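Local coordinates for protein arginyl-trna synthetase (Thermus thermophilus, PDB 1IQ0) that probably catalyses the ATP-dependent attachment of L-arginine to tRNA(Arg), releasing AMP and diphosphate, as a class I aminoacyl-tRNA synthetase, at residues A[147-152]-A[235-240]; A[320-325]-A[334-339]; A[108-113]-A[123-128]; A[222-227]-A[327-332]. All coordinates share one frame; numbering follows the deposited sequence.

Contact 1 (A[147-152]-A[235-240]); sequences NYIDDT and DLLVWE
The indole of Trp239 carries Ile149 over one face: CG2 stands 4.0 Å from the centroid of the six-membered ring, 10° off its normal, in a CH-pi contact. At the edge of the same ring Asp151 approaches with its carboxylate perpendicular to the indole, and Asp151 OD1 comes within 3.5 Å of Trp239 CE3. That carboxylate's stronger tie is OD1 to the hydroxyl of Ser241. Arg213 meets Trp239 in a cation-pi contact. The phenol of Tyr148 has Asp150 N over one face, offset toward the rim, and Glu240 OE1 in plane at its edge. Tyr148 OH donates to that oxygen; the modelled length of 2.4 Å is very short, and its exact value is doubtful. Glu240 OE2 forms a salt bridge with Lys304, which leaves the acid gripped at both oxygens.

Between these groups strands 147-149 and 236-239 run parallel, 24° apart, as neighbours in the central sheet of the Rossmann-type catalytic domain of class I synthetases. Asn147 N bonds to Leu236 O (2.9 Å), Val238 N to Asn147 O, and Ile149 N to Val238 O (2.8 Å). The last is almost straight, at 178°. Asn147 and Ile149 share a sheet face with Leu237 and Trp239, and Ile149 CG1 packs 4.1 Å from Leu237 CG; helix 213-229 covers that side through Met227 and Leu220. Where the strands end, Trp239 is the N-cap of helix 240-245. Ile149 O accepts Glu240 N at 2.9 Å and, more weakly, Asp151 N, closing an inverse gamma turn centred on Asp150.

Contact 2 (A[320-325]-A[334-339]); sequences RFRPYE and TSAPEG
Thr334 and Arg322 form a hydrogen-bonded antiparallel pair in the beta hairpin of strands 320-323 and 333-335: Thr334 N donates to Arg322 O at 2.9 Å, and Arg322 N returns a bond to Thr334 O at 3.1 Å. Two residues further along, beyond the non-hydrogen-bonded pair of Phe321 and Ser335, Ala336 N bonds to Arg320 O (2.9 Å). Two arginine side chains add to this backbone pairing. Arg320, extended from CG to NE, sends NH1 to Gly339 O at 3.1 Å, the carbonyl oxygen standing 16° out of the guanidinium plane. Arg322 bends at chi3 (-66°) and presents the edge of its guanidinium to Glu338 O, a weak bond of 3.4 Å from NH1. Thr334 OG1 lies anti to its backbone N and donates to Ser335 O, besides a weak tie to Trp239 NE1.

Packing surrounds these bonds. Ser335 CA sits 3.6 Å above one face of the Phe321 ring, toward its rim, while Leu236 and Val238 of strand 236-239 also touch that side chain. Across the hairpin, Arg322 CD lies 3.4 Å from Ala336 CB. Thr334 CG2 meets Tyr324 CB, and the phenol beyond reaches Asn217 of helix 213-229. Ser335 OG engages both Asp242 and Trp239 N, tying the hairpin to the end of the neighbouring strand. Both arginine side chains end on neutral main-chain carbonyls past strand 333-335, so the contact itself contributes hydrogen bonds rather than charge neutralisation; Glu338 OE2, 5.7 Å from Arg320 NE, can at most exert a longer-range electrostatic pull.

Contact 3 (A[108-113]-A[123-128]); sequences EHTSVN and LRNIAL
His109 and Thr110 rest against Asn125 and Ile126, where the loop leaving strand 104-108 turns back beside helix 120-138. This is the strand-loop-helix start of the class I Rossmann-type domain, and the loop runs into the 'HIGH' region, assigned here by similarity to Val112 through His122; in this family that motif takes part in ATP binding. Thr110 (phi 76°) and Ser111 both have positive phi, which folds the chain sharply before the motif begins.

Polar contacts concentrate on the loop side. His109 ND1 and Thr110 OG1 share a hydrogen bond of 2.8 Å in which either may donate, with the hydroxyl oxygen in the imidazole plane. This in-plane bond limits rotation of the imidazole, and the Tyr234 ring packs against it with the planes inclined; Thr110 OG1 also bonds to Tyr234 OH. Ser111 OG pairs with Tyr148 N of the adjacent strand. From the helix, Asn125 places CG anti to its backbone N (chi1 -178°), bringing its carboxamide to the main chain of Thr110, with Asn125 CG 3.5 Å from Thr110 N.

Apolar and face contacts complete the buried junction. Ile126 CD1 lies 4.1 Å from Thr110 CG2, and Leu230 and Ala232 pack on the same isoleucine. Ile126 O stands 4.3 Å above the His109 ring, displaced toward the rim, and Ile126 CG1 touches Thr110 OG1 at 3.6 Å.

Contact 4 (A[222-227]-A[327-332]); sequences AQMATM and PYYPGL
Ala225 and Tyr328 mark the nearest backbone approach, CA to CA 7.3 Å, between segment 222-227 of helix 213-229 and a loop that ends in a type I turn from Tyr329 to Leu332. Side chains bridge this gap. The Tyr328 ring lies against the helix, with Ala225 CA over its face 4.0 Å from the ring centroid and 28° off the normal, a CH-pi contact; Met224 O lies over the centre of the same face. Pro327 CG packs over the opposite face, toward the rim, 3.5 Å above the plane, so the phenol is sandwiched between its own neighbour and the helix. Its hydroxyl comes close to the alanine methyl, Tyr328 OH to Ala225 CB being 3.2 Å.

Met224 fits between the two tyrosines. Its CG, anti to the backbone N (chi1 -165°), meets the edge of Tyr329 in plane, 3.7 Å from CE1, and also touches Tyr328 CD1. Met224 SD stays at the same ring's edge, 5.2 Å from the Tyr329 centroid, in a Met-aromatic contact, and meets Leu332 CD2 tip to tip at 4.0 Å. Tyr329 OH packs 3.6 Å from Met227 C, while its hydrogen bond goes to Ala232 O, beyond the helix end.

Asn326 OD1 accepts both Tyr328 N and Tyr329 N, bracing the loop. The contact thus lays the connection between strands 320-323 and 333-335 against helix 213-229, whose Ala222 and Gln223 also touch helix 176-189.

How the contacts relate
From the N terminus, contact 3 comes first, closing the short loop between strand 104-108 and helix 120-138 before any other contact opens. Contact 1 then spans a largely helical connection to set strand 236-239 beside strand 141-149. Helix 213-229 lies inside that span, so contact 4 opens before contact 1 closes and crosses it; it ends at 327-332, within the hairpin of contact 2, and crosses that one too. Contact 2 is the short-range closure after contact 1. Contacts 1 and 2 meet where strands 236-239 and 333-335 adjoin, contacts 1 and 3 where the loop after strand 104-108 lies against strand 141-149, and Asn113 with Gln223 joins 3 and 4.

Contact 1 (A[147-152]-A[235-240])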
# COMPACT_ATOMS: atom_id res chain seq x y z
N ASN A 147 7.55 -8.75 8.02
CA ASN A 147 7.06 -9.94 7.33
C ASN A 147 7.04 -11.07 8.37
O ASN A 147 8.09 -11.46 8.88
CB ASN A 147 7.99 -10.28 6.16
CG ASN A 147 7.45 -11.41 5.29
OD1 ASN A 147 8.00 -11.71 4.22
ND2 ASN A 147 6.38 -12.05 5.74
N TYR A 148 5.85 -11.56 8.70
CA TYR A 148 5.67 -12.61 9.70
C TYR A 148 5.87 -13.99 9.09
O TYR A 148 5.21 -14.33 8.12
CB TYR A 148 4.28 -12.52 10.33
CG TYR A 148 3.87 -13.74 11.14
CD1 TYR A 148 4.54 -14.08 12.31
CD2 TYR A 148 2.82 -14.56 10.71
CE1 TYR A 148 4.18 -15.21 13.05
CE2 TYR A 148 2.45 -15.70 11.43
CZ TYR A 148 3.14 -16.01 12.60
OH TYR A 148 2.77 -17.12 13.33
N ILE A 149 6.77 -14.78 9.67
CA ILE A 149 7.07 -16.11 9.16
C ILE A 149 6.54 -17.20 10.11
O ILE A 149 7.08 -17.40 11.19
CB ILE A 149 8.61 -16.29 8.99
CG1 ILE A 149 9.22 -15.06 8.29
CG2 ILE A 149 8.91 -17.55 8.17
CD1 ILE A 149 8.69 -14.79 6.87
N ASP A 150 5.48 -17.88 9.69
CA ASP A 150 4.88 -18.94 10.50
C ASP A 150 5.67 -20.24 10.26
O ASP A 150 5.23 -21.13 9.55
CB ASP A 150 3.41 -19.14 10.10
CG ASP A 150 2.66 -20.08 11.06
OD1 ASP A 150 3.30 -20.67 11.94
OD2 ASP A 150 1.42 -20.23 10.93
N ASP A 151 6.85 -20.33 10.87
CA ASP A 151 7.69 -21.50 10.67
C ASP A 151 7.31 -22.74 11.47
O ASP A 151 7.98 -23.76 11.36
CB ASP A 151 9.15 -21.15 10.97
CG ASP A 151 9.37 -20.75 12.40
OD1 ASP A 151 10.44 -21.10 12.96
OD2 ASP A 151 8.49 -20.08 12.97
N THR A 152 6.25 -22.66 12.28
CA THR A 152 5.82 -23.81 13.07
C THR A 152 4.42 -24.25 12.64
O THR A 152 3.76 -25.03 13.33
CB THR A 152 5.75 -23.48 14.59
OG1 THR A 152 4.71 -22.53 14.83
CG2 THR A 152 7.07 -22.92 15.07
N ASP A 235 11.89 -4.60 6.31
CA ASP A 235 12.84 -4.21 7.34
C ASP A 235 13.03 -5.34 8.35
O ASP A 235 14.15 -5.64 8.77
CB ASP A 235 12.36 -2.97 8.08
CG ASP A 235 12.26 -1.76 7.18
OD1 ASP A 235 11.12 -1.35 6.86
OD2 ASP A 235 13.32 -1.22 6.79
N LEU A 236 11.93 -5.97 8.74
CA LEU A 236 11.99 -7.02 9.75
C LEU A 236 11.30 -8.32 9.38
O LEU A 236 10.32 -8.35 8.64
CB LEU A 236 11.35 -6.52 11.04
CG LEU A 236 11.82 -5.20 11.66
CD1 LEU A 236 10.72 -4.64 12.55
CD2 LEU A 236 13.11 -5.43 12.45
N LEU A 237 11.83 -9.40 9.94
CA LEU A 237 11.27 -10.72 9.77
C LEU A 237 11.02 -11.16 11.21
O LEU A 237 11.88 -10.97 12.06
CB LEU A 237 12.29 -11.66 9.14
CG LEU A 237 12.10 -12.17 7.70
CD1 LEU A 237 11.77 -11.05 6.75
CD2 LEU A 237 13.38 -12.88 7.29
N VAL A 238 9.85 -11.71 11.49
CA VAL A 238 9.56 -12.22 12.81
C VAL A 238 9.07 -13.65 12.65
O VAL A 238 8.08 -13.90 11.96
CB VAL A 238 8.48 -11.38 13.55
CG1 VAL A 238 8.06 -12.11 14.81
CG2 VAL A 238 9.05 -10.02 13.93
N TRP A 239 9.78 -14.57 13.28
CA TRP A 239 9.45 -15.99 13.21
C TRP A 239 8.59 -16.46 14.39
O TRP A 239 8.83 -16.11 15.54
CB TRP A 239 10.75 -16.83 13.16
CG TRP A 239 11.62 -16.53 11.95
CD1 TRP A 239 12.18 -15.32 11.62
CD2 TRP A 239 12.00 -17.44 10.90
NE1 TRP A 239 12.87 -15.43 10.44
CE2 TRP A 239 12.77 -16.71 9.97
CE3 TRP A 239 11.75 -18.80 10.66
CZ2 TRP A 239 13.30 -17.30 8.81
CZ3 TRP A 239 12.28 -19.38 9.51
CH2 TRP A 239 13.04 -18.63 8.60
N GLU A 240 7.58 -17.27 14.09
CA GLU A 240 6.70 -17.81 15.11
C GLU A 240 7.50 -18.51 16.22
O GLU A 240 7.21 -18.33 17.41
CB GLU A 240 5.70 -18.79 14.48
CG GLU A 240 4.75 -19.46 15.47
CD GLU A 240 3.89 -18.46 16.23
OE1 GLU A 240 3.49 -17.43 15.65
OE2 GLU A 240 3.60 -18.71 17.41

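Contact 2 (A[320-325]-A[334-339])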
# COMPACT_ATOMS: atom_id res chain seq x y z
N ARG A 320 14.29 -10.80 19.97
CA ARG A 320 15.67 -10.37 19.74
C ARG A 320 15.96 -10.45 18.25
O ARG A 320 15.50 -11.37 17.57
CB ARG A 320 16.65 -11.25 20.51
CG ARG A 320 16.58 -11.07 22.01
CD ARG A 320 17.48 -12.05 22.75
NE ARG A 320 17.45 -11.79 24.18
CZ ARG A 320 18.01 -10.73 24.76
NH1 ARG A 320 18.66 -9.83 24.03
NH2 ARG A 320 17.89 -10.55 26.07
N PHE A 321 16.76 -9.51 17.75
CA PHE A 321 17.08 -9.44 16.33
C PHE A 321 18.56 -9.42 15.96
O PHE A 321 19.42 -9.04 16.76
CB PHE A 321 16.40 -8.21 15.72
CG PHE A 321 14.91 -8.26 15.77
CD1 PHE A 321 14.24 -8.02 16.96
CD2 PHE A 321 14.18 -8.60 14.64
CE1 PHE A 321 12.86 -8.14 17.02
CE2 PHE A 321 12.80 -8.72 14.69
CZ PHE A 321 12.14 -8.49 15.88
N ARG A 322 18.84 -9.81 14.71
CA ARG A 322 20.19 -9.84 14.16
C ARG A 322 20.04 -9.74 12.64
O ARG A 322 18.93 -9.81 12.11
CB ARG A 322 20.89 -11.15 14.54
CG ARG A 322 20.25 -12.39 13.94
CD ARG A 322 20.84 -13.69 14.48
NE ARG A 322 22.24 -13.87 14.09
CZ ARG A 322 23.28 -13.63 14.88
NH1 ARG A 322 23.09 -13.20 16.12
NH2 ARG A 322 24.51 -13.82 14.42
N PRO A 323 21.16 -9.57 11.91
CA PRO A 323 21.08 -9.48 10.45
C PRO A 323 20.59 -10.79 9.83
O PRO A 323 20.97 -11.87 10.27
CB PRO A 323 22.52 -9.15 10.04
CG PRO A 323 23.06 -8.42 11.24
CD PRO A 323 22.52 -9.26 12.38
N TYR A 324 19.75 -10.69 8.81
CA TYR A 324 19.24 -11.88 8.14
C TYR A 324 20.06 -12.11 6.88
O TYR A 324 20.09 -11.28 5.98
CB TYR A 324 17.78 -11.70 7.75
CG TYR A 324 17.20 -12.90 7.02
CD1 TYR A 324 17.10 -14.14 7.65
CD2 TYR A 324 16.75 -12.79 5.70
CE1 TYR A 324 16.57 -15.24 6.99
CE2 TYR A 324 16.22 -13.88 5.03
CZ TYR A 324 16.13 -15.11 5.68
OH TYR A 324 15.59 -16.19 5.03
N GLU A 325 20.74 -13.26 6.83
CA GLU A 325 21.56 -13.61 5.69
C GLU A 325 20.67 -13.91 4.49
O GLU A 325 19.87 -14.84 4.51
CB GLU A 325 22.43 -14.83 6.02
CG GLU A 325 23.38 -15.22 4.90
CD GLU A 325 24.25 -16.41 5.26
OE1 GLU A 325 23.71 -17.50 5.52
OE2 GLU A 325 25.49 -16.26 5.27
N THR A 334 16.18 -10.10 11.21
CA THR A 334 15.26 -11.16 11.59
C THR A 334 15.28 -11.43 13.08
O THR A 334 16.29 -11.21 13.75
CB THR A 334 15.63 -12.49 10.88
OG1 THR A 334 14.70 -13.52 11.25
CG2 THR A 334 17.03 -12.94 11.29
N SER A 335 14.16 -11.91 13.61
CA SER A 335 14.12 -12.29 15.01
C SER A 335 14.98 -13.56 15.02
O SER A 335 15.10 -14.24 13.99
CB SER A 335 12.70 -12.64 15.45
OG SER A 335 12.16 -13.67 14.64
N ALA A 336 15.59 -13.87 16.16
CA ALA A 336 16.44 -15.05 16.27
C ALA A 336 16.68 -15.39 17.74
O ALA A 336 16.37 -14.61 18.64
CB ALA A 336 17.77 -14.80 15.56
N PRO A 337 17.24 -16.58 18.01
CA PRO A 337 17.50 -16.96 19.40
C PRO A 337 18.42 -15.94 20.06
O PRO A 337 18.24 -15.56 21.22
CB PRO A 337 18.18 -18.32 19.27
CG PRO A 337 17.58 -18.88 18.00
CD PRO A 337 17.60 -17.67 17.09
N GLU A 338 19.41 -15.47 19.30
CA GLU A 338 20.38 -14.52 19.80
C GLU A 338 20.33 -13.22 19.01
O GLU A 338 20.14 -13.24 17.79
CB GLU A 338 21.79 -15.11 19.71
CG GLU A 338 22.58 -15.09 21.00
CD GLU A 338 21.98 -16.00 22.06
OE1 GLU A 338 21.83 -17.21 21.79
OE2 GLU A 338 21.68 -15.50 23.17
N GLY A 339 20.50 -12.10 19.70
CA GLY A 339 20.48 -10.82 19.04
C GLY A 339 20.13 -9.72 20.02
O GLY A 339 20.03 -9.96 21.22

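Contact 3 (A[108-113]-A[123-128])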
# COMPACT_ATOMS: atom_id res chain seq x y z
N GLU A 108 2.56 -4.59 8.24
CA GLU A 108 2.82 -6.01 8.06
C GLU A 108 2.12 -6.48 6.79
O GLU A 108 0.92 -6.27 6.62
CB GLU A 108 2.32 -6.86 9.23
CG GLU A 108 2.48 -8.37 8.94
CD GLU A 108 1.85 -9.28 9.99
OE1 GLU A 108 1.25 -10.30 9.60
OE2 GLU A 108 1.96 -8.99 11.20
N HIS A 109 2.87 -7.10 5.90
CA HIS A 109 2.29 -7.62 4.68
C HIS A 109 3.09 -8.82 4.20
O HIS A 109 4.16 -9.11 4.75
CB HIS A 109 2.18 -6.51 3.61
CG HIS A 109 3.49 -6.01 3.09
ND1 HIS A 109 4.33 -6.79 2.32
CD2 HIS A 109 4.05 -4.77 3.12
CE1 HIS A 109 5.35 -6.05 1.90
NE2 HIS A 109 5.19 -4.83 2.36
N THR A 110 2.56 -9.51 3.19
CA THR A 110 3.15 -10.73 2.63
C THR A 110 2.84 -11.81 3.67
O THR A 110 1.73 -12.34 3.68
CB THR A 110 4.68 -10.57 2.41
OG1 THR A 110 4.93 -9.40 1.63
CG2 THR A 110 5.23 -11.79 1.63
N SER A 111 3.79 -12.13 4.54
CA SER A 111 3.56 -13.13 5.59
C SER A 111 2.83 -14.38 5.12
O SER A 111 1.79 -14.72 5.65
CB SER A 111 2.72 -12.50 6.72
OG SER A 111 3.37 -11.37 7.26
N VAL A 112 3.38 -15.06 4.13
CA VAL A 112 2.73 -16.27 3.62
C VAL A 112 3.34 -17.50 4.26
O VAL A 112 4.47 -17.46 4.76
CB VAL A 112 2.90 -16.39 2.09
CG1 VAL A 112 2.32 -15.15 1.40
CG2 VAL A 112 4.37 -16.54 1.73
N ASN A 113 2.59 -18.60 4.26
CA ASN A 113 3.11 -19.84 4.81
C ASN A 113 4.38 -20.16 4.03
O ASN A 113 4.39 -20.16 2.80
CB ASN A 113 2.09 -20.96 4.67
CG ASN A 113 0.97 -20.86 5.69
OD1 ASN A 113 1.22 -20.59 6.86
ND2 ASN A 113 -0.26 -21.08 5.25
N LEU A 123 -0.15 -11.82 -4.57
CA LEU A 123 0.28 -10.68 -5.38
C LEU A 123 -0.27 -9.36 -4.87
O LEU A 123 0.48 -8.42 -4.63
CB LEU A 123 -0.16 -10.86 -6.83
CG LEU A 123 0.93 -10.99 -7.89
CD1 LEU A 123 0.25 -11.09 -9.24
CD2 LEU A 123 1.87 -9.81 -7.84
N ARG A 124 -1.59 -9.28 -4.75
CA ARG A 124 -2.22 -8.06 -4.29
C ARG A 124 -1.73 -7.65 -2.89
O ARG A 124 -1.49 -6.46 -2.64
CB ARG A 124 -3.75 -8.20 -4.28
CG ARG A 124 -4.42 -7.05 -3.56
CD ARG A 124 -5.40 -6.26 -4.40
NE ARG A 124 -6.68 -6.93 -4.55
CZ ARG A 124 -7.82 -6.31 -4.85
NH1 ARG A 124 -7.85 -5.00 -5.04
NH2 ARG A 124 -8.93 -7.01 -5.00
N ASN A 125 -1.58 -8.63 -2.01
CA ASN A 125 -1.13 -8.39 -0.64
C ASN A 125 0.19 -7.62 -0.67
O ASN A 125 0.31 -6.56 -0.08
CB ASN A 125 -0.93 -9.73 0.09
CG ASN A 125 -0.51 -9.55 1.55
OD1 ASN A 125 -1.14 -10.10 2.46
ND2 ASN A 125 0.56 -8.80 1.78
N ILE A 126 1.16 -8.18 -1.38
CA ILE A 126 2.48 -7.59 -1.50
C ILE A 126 2.44 -6.21 -2.15
O ILE A 126 3.02 -5.25 -1.64
CB ILE A 126 3.42 -8.51 -2.32
CG1 ILE A 126 3.49 -9.89 -1.64
CG2 ILE A 126 4.81 -7.89 -2.43
CD1 ILE A 126 4.43 -10.87 -2.31
N ALA A 127 1.74 -6.11 -3.28
CA ALA A 127 1.63 -4.84 -4.01
C ALA A 127 0.99 -3.74 -3.16
O ALA A 127 1.51 -2.63 -3.09
CB ALA A 127 0.83 -5.04 -5.30
N LEU A 128 -0.13 -4.06 -2.52
CA LEU A 128 -0.86 -3.12 -1.68
C LEU A 128 -0.05 -2.69 -0.46
O LEU A 128 0.03 -1.50 -0.13
CB LEU A 128 -2.16 -3.75 -1.19
CG LEU A 128 -3.49 -3.01 -1.38
CD1 LEU A 128 -4.57 -3.80 -0.65
CD2 LEU A 128 -3.41 -1.58 -0.85

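Contact 4 (A[222-227]-A[327-332])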
# COMPACT_ATOMS: atom_id res chain seq x y z
N ALA A 222 13.80 -18.82 -1.20
CA ALA A 222 13.32 -18.88 -2.58
C ALA A 222 12.05 -18.04 -2.76
O ALA A 222 11.84 -17.43 -3.80
CB ALA A 222 13.04 -20.34 -2.99
N GLN A 223 11.20 -18.00 -1.73
CA GLN A 223 9.99 -17.19 -1.82
C GLN A 223 10.43 -15.73 -1.87
O GLN A 223 9.81 -14.91 -2.54
CB GLN A 223 9.11 -17.36 -0.58
CG GLN A 223 8.50 -18.72 -0.39
CD GLN A 223 7.68 -18.76 0.88
OE1 GLN A 223 8.16 -18.34 1.93
NE2 GLN A 223 6.44 -19.23 0.79
N MET A 224 11.50 -15.42 -1.14
CA MET A 224 12.00 -14.06 -1.07
C MET A 224 12.51 -13.55 -2.42
O MET A 224 12.54 -12.34 -2.65
CB MET A 224 13.11 -13.96 -0.02
CG MET A 224 13.45 -12.53 0.38
SD MET A 224 14.30 -12.45 1.98
CE MET A 224 13.08 -13.24 3.02
N ALA A 225 12.91 -14.46 -3.30
CA ALA A 225 13.38 -14.05 -4.62
C ALA A 225 12.19 -13.45 -5.38
O ALA A 225 12.34 -12.50 -6.14
CB ALA A 225 13.95 -15.24 -5.38
N THR A 226 11.01 -14.02 -5.15
CA THR A 226 9.79 -13.55 -5.78
C THR A 226 9.39 -12.18 -5.20
O THR A 226 9.00 -11.26 -5.93
CB THR A 226 8.63 -14.54 -5.55
OG1 THR A 226 9.04 -15.85 -5.98
CG2 THR A 226 7.39 -14.13 -6.33
N MET A 227 9.51 -12.05 -3.88
CA MET A 227 9.18 -10.79 -3.20
C MET A 227 10.07 -9.69 -3.76
O MET A 227 9.61 -8.58 -4.04
CB MET A 227 9.43 -10.92 -1.70
CG MET A 227 8.50 -11.90 -0.98
SD MET A 227 9.05 -12.25 0.71
CE MET A 227 8.34 -13.92 0.96
N PRO A 327 20.47 -12.78 -0.13
CA PRO A 327 21.07 -12.01 -1.22
C PRO A 327 20.24 -10.86 -1.78
O PRO A 327 20.66 -10.21 -2.73
CB PRO A 327 21.33 -13.07 -2.28
CG PRO A 327 20.11 -13.94 -2.14
CD PRO A 327 19.97 -14.08 -0.62
N TYR A 328 19.09 -10.58 -1.18
CA TYR A 328 18.24 -9.52 -1.71
C TYR A 328 18.18 -8.22 -0.92
O TYR A 328 18.19 -7.13 -1.50
CB TYR A 328 16.81 -10.05 -1.90
CG TYR A 328 16.77 -11.45 -2.47
CD1 TYR A 328 16.63 -12.56 -1.64
CD2 TYR A 328 16.92 -11.67 -3.85
CE1 TYR A 328 16.64 -13.85 -2.16
CE2 TYR A 328 16.93 -12.96 -4.38
CZ TYR A 328 16.79 -14.04 -3.53
OH TYR A 328 16.81 -15.32 -4.04
N TYR A 329 18.12 -8.33 0.41
CA TYR A 329 18.04 -7.13 1.24
C TYR A 329 19.17 -7.04 2.25
O TYR A 329 19.16 -7.73 3.27
CB TYR A 329 16.71 -7.10 1.97
CG TYR A 329 15.53 -7.35 1.08
CD1 TYR A 329 15.02 -8.64 0.90
CD2 TYR A 329 14.90 -6.29 0.41
CE1 TYR A 329 13.91 -8.87 0.08
CE2 TYR A 329 13.80 -6.51 -0.41
CZ TYR A 329 13.30 -7.81 -0.56
OH TYR A 329 12.19 -8.02 -1.33
N PRO A 330 20.16 -6.17 1.99
CA PRO A 330 21.31 -5.97 2.86
C PRO A 330 20.95 -5.56 4.29
O PRO A 330 21.57 -6.00 5.25
CB PRO A 330 22.11 -4.89 2.13
CG PRO A 330 21.75 -5.12 0.68
CD PRO A 330 20.27 -5.35 0.77
N GLY A 331 19.93 -4.71 4.42
CA GLY A 331 19.55 -4.24 5.74
C GLY A 331 18.44 -4.99 6.46
O GLY A 331 18.00 -4.56 7.52
N LEU A 332 17.98 -6.10 5.91
CA LEU A 332 16.91 -6.86 6.54
C LEU A 332 17.35 -7.52 7.85
O LEU A 332 18.42 -8.13 7.91
CB LEU A 332 16.37 -7.91 5.56
CG LEU A 332 15.23 -8.82 6.02
CD1 LEU A 332 14.04 -7.99 6.50
CD2 LEU A 332 14.82 -9.73 4.85